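Local coordinates for sensor protein (Haloarcula marismortui ATCC 43049, PDB 3BWL), which probably acts as a sensor histidine kinase that phosphorylates a protein histidine from ATP, this chain being one of its PAS domains, seen with an indole aldehyde bound, at residues Q77-G91 with T100-L112. Residues are numbered along the deposited sequence; the frame is centred on the assembly and turned at random.
Sequences QLSGFSVDERRKFEG and TMSVEVHLLRFNL. With I3A (1H-indole-3-carbaldehyde), chain F.
Leu107, Phe81 and Phe89 form the apolar side of this contact. Leu107 CD2 lies 3.6 Å from Phe81 CZ and also meets the edge of the Phe89 ring. The Leu78 and Leu107 side chains cross at about a right angle and touch through their CD2 methyls. Val105 CB sits over one face of Phe89, a CH-pi contact 3.9 Å from the ring centroid. The Phe89 CG is wedged between its own N and carbonyl carbon (chi1 58°), which brings CE1 to 3.5 Å from C7 of the bound indole aldehyde. Arg87 NE lies over one face of the Phe81 ring, toward its rim, and its NE and NH2 both grip Glu85 OE2 from above the carboxylate plane. With an alanine here in place of Phe81, a gap would probably open beside Leu107, and the Arg87 guanidinium would lose the ring it lies against.

The strands form the antiparallel hairpin of the PAS sheet, with 86-94 at its edge. Paired backbone bonds join Arg87 to Leu107, Phe89 to Val105 and Gly91 to Val103. Within the type II turn from Ser82 to Glu85, Asp84 N donates to Arg109 O at 2.7 Å.

On the other face, Lys88 CG lies over the His106 ring, 3.8 Å from its centroid. His106 ND1 bonds Asp28 of the second subunit, and Glu104 pairs with Arg123 there.

In the conformer given, Arg109 NH1 donates to Phe81 O at 3.2 Å; the oxygen lies 18° out of the guanidinium plane. In that conformer NH2 bridges to Asp116.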
ATOM      1  N   GLN A  77       8.771 -21.055  -1.082  1.00 22.88           N
ATOM      2  CA  GLN A  77       8.626 -19.802  -0.341  1.00 22.99           C
ATOM      3  C   GLN A  77       7.229 -19.664   0.291  1.00 23.75           C
ATOM      4  O   GLN A  77       7.111 -19.400   1.501  1.00 24.10           O
ATOM      5  CB  GLN A  77       8.872 -18.602  -1.271  1.00 22.37           C
ATOM      6  CG  GLN A  77       8.902 -17.231  -0.573  1.00 24.60           C
ATOM      7  CD  GLN A  77      10.186 -16.979   0.194  1.00 29.19           C
ATOM      8  OE1 GLN A  77      10.666 -17.847   0.923  1.00 33.29           O
ATOM      9  NE2 GLN A  77      10.760 -15.794   0.022  1.00 32.07           N
ATOM     10  N   LEU A  78       6.193 -19.824  -0.527  1.00 22.98           N
ATOM     11  CA  LEU A  78       4.788 -19.568  -0.075  1.00 21.98           C
ATOM     12  C   LEU A  78       4.318 -20.596   0.960  1.00 22.76           C
ATOM     13  O   LEU A  78       3.653 -20.231   1.941  1.00 22.35           O
ATOM     14  CB  LEU A  78       3.847 -19.555  -1.271  1.00 21.55           C
ATOM     15  CG  LEU A  78       4.097 -18.510  -2.357  1.00 20.48           C
ATOM     16  CD1 LEU A  78       3.082 -18.640  -3.539  1.00 21.10           C
ATOM     17  CD2 LEU A  78       4.046 -17.102  -1.719  1.00 19.45           C
ATOM     18  N   SER A  79       4.686 -21.864   0.756  1.00 23.44           N
ATOM     19  CA  SER A  79       4.222 -22.932   1.659  0.60 24.29           C
ATOM     20  C   SER A  79       4.783 -22.786   3.086  1.00 24.30           C
ATOM     21  O   SER A  79       4.190 -23.294   4.031  1.00 24.76           O
ATOM     22  CB  SER A  79       4.527 -24.318   1.081  0.60 24.78           C
ATOM     23  OG  SER A  79       5.921 -24.510   0.973  0.60 25.65           O
ATOM     24  N   GLY A  80       5.917 -22.088   3.236  1.00 24.57           N
ATOM     25  CA  GLY A  80       6.535 -21.901   4.553  1.00 25.16           C
ATOM     26  C   GLY A  80       5.848 -20.835   5.420  1.00 25.47           C
ATOM     27  O   GLY A  80       6.065 -20.795   6.616  1.00 26.19           O
ATOM     28  N   PHE A  81       5.019 -19.980   4.824  1.00 25.50           N
ATOM     29  CA  PHE A  81       4.300 -18.903   5.569  1.00 25.14           C
ATOM     30  C   PHE A  81       3.158 -19.403   6.446  1.00 26.08           C
ATOM     31  O   PHE A  81       2.295 -20.168   5.988  1.00 25.24           O
ATOM     32  CB  PHE A  81       3.726 -17.878   4.581  1.00 24.85           C
ATOM     33  CG  PHE A  81       4.696 -16.833   4.175  1.00 24.92           C
ATOM     34  CD1 PHE A  81       5.757 -17.141   3.324  1.00 23.51           C
ATOM     35  CD2 PHE A  81       4.540 -15.501   4.624  1.00 21.55           C
ATOM     36  CE1 PHE A  81       6.663 -16.158   2.916  1.00 25.39           C
ATOM     37  CE2 PHE A  81       5.470 -14.506   4.207  1.00 23.09           C
ATOM     38  CZ  PHE A  81       6.507 -14.845   3.371  1.00 25.27           C
ATOM     39  N   SER A  82       3.167 -18.979   7.707  1.00 25.13           N
ATOM     40  CA  SER A  82       1.992 -19.080   8.545  1.00 26.62           C
ATOM     41  C   SER A  82       1.039 -17.925   8.222  1.00 25.80           C
ATOM     42  O   SER A  82       1.462 -16.901   7.715  1.00 24.99           O
ATOM     43  CB  SER A  82       2.434 -18.981   9.990  1.00 26.00           C
ATOM     44  OG  SER A  82       3.158 -20.150  10.323  1.00 29.63           O
ATOM     45  N   VAL A  83      -0.251 -18.103   8.491  1.00 25.87           N
ATOM     46  CA  VAL A  83      -1.195 -16.988   8.324  1.00 25.88           C
ATOM     47  C   VAL A  83      -0.714 -15.802   9.165  1.00 25.85           C
ATOM     48  O   VAL A  83      -0.345 -15.970  10.334  1.00 25.43           O
ATOM     49  CB  VAL A  83      -2.670 -17.371   8.714  1.00 26.53           C
ATOM     50  CG1 VAL A  83      -3.595 -16.159   8.614  1.00 26.34           C
ATOM     51  CG2 VAL A  83      -3.185 -18.493   7.834  1.00 26.21           C
ATOM     52  N   ASP A  84      -0.736 -14.620   8.549  1.00 25.19           N
ATOM     53  CA  ASP A  84      -0.312 -13.322   9.129  1.00 26.28           C
ATOM     54  C   ASP A  84       1.200 -13.103   9.252  1.00 25.50           C
ATOM     55  O   ASP A  84       1.638 -12.027   9.706  1.00 26.83           O
ATOM     56  CB  ASP A  84      -1.067 -12.986  10.443  1.00 26.34           C
ATOM     57  CG  ASP A  84      -2.532 -12.583  10.189  1.00 29.45           C
ATOM     58  OD1 ASP A  84      -2.897 -12.315   9.014  1.00 30.34           O
ATOM     59  OD2 ASP A  84      -3.331 -12.521  11.166  1.00 34.92           O
ATOM     60  N   GLU A  85       1.977 -14.085   8.792  1.00 23.77           N
ATOM     61  CA  GLU A  85       3.430 -13.998   8.744  1.00 24.47           C
ATOM     62  C   GLU A  85       3.856 -13.074   7.621  1.00 22.90           C
ATOM     63  O   GLU A  85       3.238 -13.074   6.556  1.00 23.61           O
ATOM     64  CB  GLU A  85       4.100 -15.377   8.540  1.00 24.01           C
ATOM     65  CG  GLU A  85       5.669 -15.285   8.484  1.00 26.11           C
ATOM     66  CD  GLU A  85       6.356 -16.654   8.370  1.00 26.94           C
ATOM     67  OE1 GLU A  85       5.639 -17.677   8.398  1.00 27.83           O
ATOM     68  OE2 GLU A  85       7.622 -16.694   8.287  1.00 28.88           O
ATOM     69  N   ARG A  86       4.889 -12.278   7.901  1.00 22.38           N
ATOM     70  CA  ARG A  86       5.526 -11.387   6.916  1.00 21.20           C
ATOM     71  C   ARG A  86       7.000 -11.711   6.816  1.00 19.97           C
ATOM     72  O   ARG A  86       7.650 -12.058   7.817  1.00 20.17           O
ATOM     73  CB  ARG A  86       5.428  -9.925   7.371  1.00 21.72           C
ATOM     74  CG  ARG A  86       4.036  -9.362   7.468  1.00 23.63           C
ATOM     75  CD  ARG A  86       4.052  -7.911   7.949  1.00 22.57           C
ATOM     76  NE  ARG A  86       4.452  -7.819   9.364  1.00 22.41           N
ATOM     77  CZ  ARG A  86       4.901  -6.715   9.982  1.00 22.39           C
ATOM     78  NH1 ARG A  86       5.081  -5.551   9.338  1.00 19.86           N
ATOM     79  NH2 ARG A  86       5.209  -6.782  11.270  1.00 22.65           N
ATOM     80  N   ARG A  87       7.536 -11.605   5.603  1.00 18.88           N
ATOM     81  CA  ARG A  87       8.960 -11.773   5.335  1.00 19.25           C
ATOM     82  C   ARG A  87       9.410 -10.771   4.287  1.00 19.06           C
ATOM     83  O   ARG A  87       8.652 -10.443   3.381  1.00 18.73           O
ATOM     84  CB  ARG A  87       9.244 -13.165   4.771  1.00 19.91           C
ATOM     85  CG  ARG A  87       9.007 -14.264   5.724  1.00 23.25           C
ATOM     86  CD  ARG A  87       9.775 -15.516   5.281  1.00 25.55           C
ATOM     87  NE  ARG A  87       9.120 -16.659   5.867  1.00 28.50           N
ATOM     88  CZ  ARG A  87       9.075 -17.865   5.320  1.00 32.27           C
ATOM     89  NH1 ARG A  87       9.676 -18.104   4.156  1.00 34.17           N
ATOM     90  NH2 ARG A  87       8.436 -18.845   5.957  1.00 35.22           N
ATOM     91  N   LYS A  88      10.648 -10.299   4.403  1.00 18.61           N
ATOM     92  CA  LYS A  88      11.278  -9.489   3.362  1.00 18.88           C
ATOM     93  C   LYS A  88      12.402 -10.286   2.673  1.00 18.72           C
ATOM     94  O   LYS A  88      13.200 -10.973   3.321  1.00 17.97           O
ATOM     95  CB  LYS A  88      11.880  -8.218   3.969  1.00 19.59           C
ATOM     96  CG  LYS A  88      10.879  -7.327   4.660  1.00 22.07           C
ATOM     97  CD  LYS A  88      11.465  -5.981   4.993  1.00 25.43           C
ATOM     98  CE  LYS A  88      12.359  -6.041   6.209  1.00 28.28           C
ATOM     99  NZ  LYS A  88      12.838  -4.663   6.565  1.00 28.44           N
ATOM    100  N   PHE A  89      12.463 -10.199   1.352  1.00 17.79           N
ATOM    101  CA  PHE A  89      13.480 -10.907   0.594  1.00 17.54           C
ATOM    102  C   PHE A  89      13.668 -10.227  -0.746  1.00 17.13           C
ATOM    103  O   PHE A  89      12.797  -9.489  -1.210  1.00 17.14           O
ATOM    104  CB  PHE A  89      13.090 -12.381   0.355  1.00 18.57           C
ATOM    105  CG  PHE A  89      11.763 -12.549  -0.380  1.00 18.12           C
ATOM    106  CD1 PHE A  89      11.721 -12.623  -1.771  1.00 17.73           C
ATOM    107  CD2 PHE A  89      10.567 -12.636   0.335  1.00 19.91           C
ATOM    108  CE1 PHE A  89      10.511 -12.767  -2.438  1.00 19.48           C
ATOM    109  CE2 PHE A  89       9.337 -12.785  -0.318  1.00 19.03           C
ATOM    110  CZ  PHE A  89       9.311 -12.857  -1.717  1.00 19.53           C
ATOM    111  N   GLU A  90      14.775 -10.551  -1.399  1.00 17.59           N
ATOM    112  CA  GLU A  90      15.120  -9.915  -2.652  1.00 18.20           C
ATOM    113  C   GLU A  90      14.552 -10.685  -3.838  1.00 18.38           C
ATOM    114  O   GLU A  90      14.524 -11.920  -3.841  1.00 18.22           O
ATOM    115  CB  GLU A  90      16.655  -9.781  -2.743  1.00 18.97           C
ATOM    116  CG  GLU A  90      17.185  -9.325  -4.089  1.00 22.74           C
ATOM    117  CD  GLU A  90      18.733  -9.317  -4.186  1.00 23.77           C
ATOM    118  OE1 GLU A  90      19.435  -9.871  -3.307  1.00 30.09           O
ATOM    119  OE2 GLU A  90      19.240  -8.745  -5.185  1.00 32.45           O
ATOM    120  N   GLY A  91      14.131  -9.937  -4.855  1.00 17.53           N
ATOM    121  CA  GLY A  91      13.733 -10.521  -6.133  1.00 17.48           C
ATOM    122  C   GLY A  91      14.304  -9.678  -7.250  1.00 17.90           C
ATOM    123  O   GLY A  91      14.952  -8.653  -6.979  1.00 16.25           O
ATOM    124  N   THR A 100      15.932  -5.143 -16.189  1.00 19.40           N
ATOM    125  CA  THR A 100      15.591  -5.791 -14.917  1.00 20.17           C
ATOM    126  C   THR A 100      15.519  -4.769 -13.799  1.00 20.39           C
ATOM    127  O   THR A 100      16.135  -3.709 -13.866  1.00 20.00           O
ATOM    128  CB  THR A 100      16.563  -6.915 -14.552  1.00 20.47           C
ATOM    129  OG1 THR A 100      17.890  -6.380 -14.393  1.00 20.42           O
ATOM    130  CG2 THR A 100      16.553  -7.995 -15.677  1.00 20.91           C
HETATM  131  N   MSE A 101      14.803  -5.145 -12.752  1.00 20.62           N
HETATM  132  CA  MSE A 101      14.575  -4.267 -11.634  1.00 20.76           C
HETATM  133  C   MSE A 101      14.828  -5.055 -10.348  1.00 18.17           C
HETATM  134  O   MSE A 101      14.069  -5.942 -10.063  1.00 18.50           O
HETATM  135  CB  MSE A 101      13.116  -3.804 -11.647  1.00 20.99           C
HETATM  136  CG  MSE A 101      12.845  -2.850 -10.502  1.00 22.73           C
HETATM  137 SE   MSE A 101      10.903  -2.550 -10.397  0.60 31.69          SE
HETATM  138  CE  MSE A 101      10.646  -2.270 -12.146  1.00 25.48           C
ATOM    139  N   SER A 102      15.868  -4.726  -9.595  1.00 16.97           N
ATOM    140  CA  SER A 102      16.067  -5.353  -8.289  0.60 17.29           C
ATOM    141  C   SER A 102      15.063  -4.807  -7.298  1.00 17.41           C
ATOM    142  O   SER A 102      14.846  -3.608  -7.229  1.00 16.66           O
ATOM    143  CB  SER A 102      17.485  -5.117  -7.759  0.60 17.44           C
ATOM    144  OG  SER A 102      18.388  -5.947  -8.449  0.60 18.03           O
ATOM    145  N   VAL A 103      14.436  -5.713  -6.529  1.00 17.00           N
ATOM    146  CA  VAL A 103      13.426  -5.286  -5.572  1.00 16.72           C
ATOM    147  C   VAL A 103      13.616  -5.984  -4.251  1.00 16.20           C
ATOM    148  O   VAL A 103      14.222  -7.071  -4.178  1.00 15.87           O
ATOM    149  CB  VAL A 103      11.975  -5.590  -6.067  1.00 15.98           C
ATOM    150  CG1 VAL A 103      11.666  -4.762  -7.317  1.00 15.97           C
ATOM    151  CG2 VAL A 103      11.819  -7.115  -6.398  1.00 17.06           C
ATOM    152  N   GLU A 104      13.136  -5.334  -3.210  1.00 16.33           N
ATOM    153  CA  GLU A 104      12.876  -6.036  -1.966  1.00 15.51           C
ATOM    154  C   GLU A 104      11.379  -6.202  -1.843  1.00 16.77           C
ATOM    155  O   GLU A 104      10.624  -5.193  -1.816  1.00 17.06           O
ATOM    156  CB  GLU A 104      13.419  -5.295  -0.749  1.00 16.88           C
ATOM    157  CG  GLU A 104      13.124  -6.055   0.552  1.00 16.14           C
ATOM    158  CD  GLU A 104      13.584  -5.312   1.781  1.00 23.70           C
ATOM    159  OE1 GLU A 104      13.022  -4.230   2.081  1.00 23.06           O
ATOM    160  OE2 GLU A 104      14.492  -5.816   2.478  1.00 24.44           O
ATOM    161  N   VAL A 105      10.963  -7.468  -1.744  1.00 14.87           N
ATOM    162  CA  VAL A 105       9.557  -7.811  -1.614  1.00 15.59           C
ATOM    163  C   VAL A 105       9.227  -7.958  -0.146  1.00 16.29           C
ATOM    164  O   VAL A 105       9.971  -8.638   0.600  1.00 16.77           O
ATOM    165  CB  VAL A 105       9.240  -9.193  -2.293  1.00 16.69           C
ATOM    166  CG1 VAL A 105       7.780  -9.472  -2.223  1.00 16.13           C
ATOM    167  CG2 VAL A 105       9.670  -9.192  -3.744  1.00 16.60           C
ATOM    168  N   HIS A 106       8.183  -7.269   0.304  1.00 16.24           N
ATOM    169  CA  HIS A 106       7.653  -7.529   1.660  1.00 16.09           C
ATOM    170  C   HIS A 106       6.362  -8.321   1.455  1.00 17.09           C
ATOM    171  O   HIS A 106       5.374  -7.790   0.947  1.00 16.68           O
ATOM    172  CB  HIS A 106       7.392  -6.194   2.427  1.00 14.78           C
ATOM    173  CG  HIS A 106       7.288  -6.348   3.910  1.00 16.58           C
ATOM    174  ND1 HIS A 106       7.181  -5.268   4.761  1.00 17.85           N
ATOM    175  CD2 HIS A 106       7.283  -7.453   4.703  1.00 19.67           C
ATOM    176  CE1 HIS A 106       7.115  -5.698   6.017  1.00 19.21           C
ATOM    177  NE2 HIS A 106       7.191  -7.019   6.011  1.00 17.10           N
ATOM    178  N   LEU A 107       6.392  -9.614   1.860  1.00 17.39           N
ATOM    179  CA  LEU A 107       5.315 -10.502   1.560  1.00 16.87           C
ATOM    180  C   LEU A 107       4.543 -10.889   2.829  1.00 17.62           C
ATOM    181  O   LEU A 107       5.144 -11.169   3.878  1.00 17.44           O
ATOM    182  CB  LEU A 107       5.892 -11.759   0.903  1.00 15.75           C
ATOM    183  CG  LEU A 107       4.951 -12.869   0.427  1.00 17.45           C
ATOM    184  CD1 LEU A 107       4.121 -12.348  -0.728  1.00 18.95           C
ATOM    185  CD2 LEU A 107       5.768 -14.041  -0.089  1.00 18.94           C
ATOM    186  N   LEU A 108       3.219 -10.931   2.701  1.00 17.85           N
ATOM    187  CA  LEU A 108       2.318 -11.249   3.813  1.00 17.67           C
ATOM    188  C   LEU A 108       1.386 -12.374   3.411  1.00 17.51           C
ATOM    189  O   LEU A 108       0.829 -12.324   2.325  1.00 17.91           O
ATOM    190  CB  LEU A 108       1.442 -10.005   4.110  1.00 16.38           C
ATOM    191  CG  LEU A 108       0.258 -10.202   5.067  1.00 17.35           C
ATOM    192  CD1 LEU A 108       0.697 -10.596   6.519  1.00 16.34           C
ATOM    193  CD2 LEU A 108      -0.639  -8.976   5.106  1.00 17.89           C
ATOM    194  N   ARG A 109       1.192 -13.391   4.267  1.00 18.83           N
ATOM    195  CA  ARG A 109       0.129 -14.366   4.037  0.60 19.46           C
ATOM    196  C   ARG A 109      -1.023 -13.904   4.920  1.00 19.88           C
ATOM    197  O   ARG A 109      -0.804 -13.599   6.101  1.00 20.39           O
ATOM    198  CB  ARG A 109       0.553 -15.796   4.472  0.60 19.40           C
ATOM    199  CG  ARG A 109      -0.576 -16.824   4.237  0.60 20.40           C
ATOM    200  CD  ARG A 109      -0.115 -18.293   4.381  0.60 20.80           C
ATOM    201  NE  ARG A 109      -0.792 -19.115   3.380  0.60 23.25           N
ATOM    202  CZ  ARG A 109      -0.314 -20.235   2.835  0.60 22.77           C
ATOM    203  NH1 ARG A 109       0.856 -20.741   3.208  0.60 20.57           N
ATOM    204  NH2 ARG A 109      -1.028 -20.854   1.909  0.60 22.13           N
ATOM    205  N   PHE A 110      -2.231 -13.826   4.365  1.00 19.85           N
ATOM    206  CA  PHE A 110      -3.381 -13.369   5.178  1.00 22.63           C
ATOM    207  C   PHE A 110      -4.687 -13.810   4.588  1.00 23.11           C
ATOM    208  O   PHE A 110      -4.735 -14.341   3.470  1.00 23.15           O
ATOM    209  CB  PHE A 110      -3.350 -11.853   5.400  1.00 22.12           C
ATOM    210  CG  PHE A 110      -3.820 -11.016   4.209  1.00 24.34           C
ATOM    211  CD1 PHE A 110      -4.700  -9.957   4.415  1.00 27.02           C
ATOM    212  CD2 PHE A 110      -3.382 -11.270   2.912  1.00 23.96           C
ATOM    213  CE1 PHE A 110      -5.098  -9.153   3.342  1.00 26.72           C
ATOM    214  CE2 PHE A 110      -3.789 -10.472   1.837  1.00 24.41           C
ATOM    215  CZ  PHE A 110      -4.639  -9.424   2.067  1.00 24.27           C
ATOM    216  N   ASN A 111      -5.748 -13.641   5.371  1.00 24.01           N
ATOM    217  CA  ASN A 111      -7.062 -14.043   4.942  1.00 25.67           C
ATOM    218  C   ASN A 111      -7.708 -12.833   4.305  1.00 26.04           C
ATOM    219  O   ASN A 111      -7.965 -11.826   4.973  1.00 25.99           O
ATOM    220  CB  ASN A 111      -7.874 -14.542   6.138  1.00 26.05           C
ATOM    221  CG  ASN A 111      -9.219 -15.061   5.730  1.00 31.58           C
ATOM    222  OD1 ASN A 111      -9.957 -14.399   5.005  1.00 35.57           O
ATOM    223  ND2 ASN A 111      -9.547 -16.258   6.180  1.00 35.48           N
ATOM    224  N   LEU A 112      -7.936 -12.915   3.003  1.00 25.74           N
ATOM    225  CA  LEU A 112      -8.514 -11.802   2.280  1.00 25.71           C
ATOM    226  C   LEU A 112      -9.937 -12.141   1.846  1.00 27.62           C
ATOM    227  O   LEU A 112     -10.143 -12.929   0.907  1.00 27.20           O
ATOM    228  CB  LEU A 112      -7.667 -11.418   1.060  1.00 24.69           C
ATOM    229  CG  LEU A 112      -8.196 -10.265   0.202  1.00 24.44           C
ATOM    230  CD1 LEU A 112      -8.232  -8.925   1.008  1.00 23.37           C
ATOM    231  CD2 LEU A 112      -7.348 -10.120  -1.086  1.00 24.97           C
TER
HETATM  232  O   I3A F 601       4.608 -11.458  -4.932  1.00 22.83           O
HETATM  233  C3' I3A F 601       5.611 -11.045  -5.505  1.00 22.53           C
HETATM  234  C3  I3A F 601       6.858 -11.885  -5.538  1.00 21.15           C
HETATM  235  C2  I3A F 601       7.993 -11.449  -6.272  1.00 19.22           C
HETATM  236  N   I3A F 601       8.883 -12.479  -6.082  1.00 20.34           N
HETATM  237  C8  I3A F 601       8.359 -13.485  -5.325  1.00 20.60           C
HETATM  238  C9  I3A F 601       7.052 -13.162  -4.973  1.00 21.46           C
HETATM  239  C4  I3A F 601       6.288 -14.031  -4.165  1.00 20.37           C
HETATM  240  C5  I3A F 601       6.852 -15.268  -3.755  1.00 21.08           C
HETATM  241  C6  I3A F 601       8.158 -15.613  -4.141  1.00 20.68           C
HETATM  242  C7  I3A F 601       8.912 -14.710  -4.919  1.00 21.71           C
HETATM  243  O   HOH W   1      -5.403 -12.762   7.995  1.00 33.96           O
HETATM  244  O   HOH W   2      13.898  -3.095   4.455  1.00 31.50           O
HETATM  245  O   HOH W   3      17.760  -8.214  -7.182  1.00 27.59           O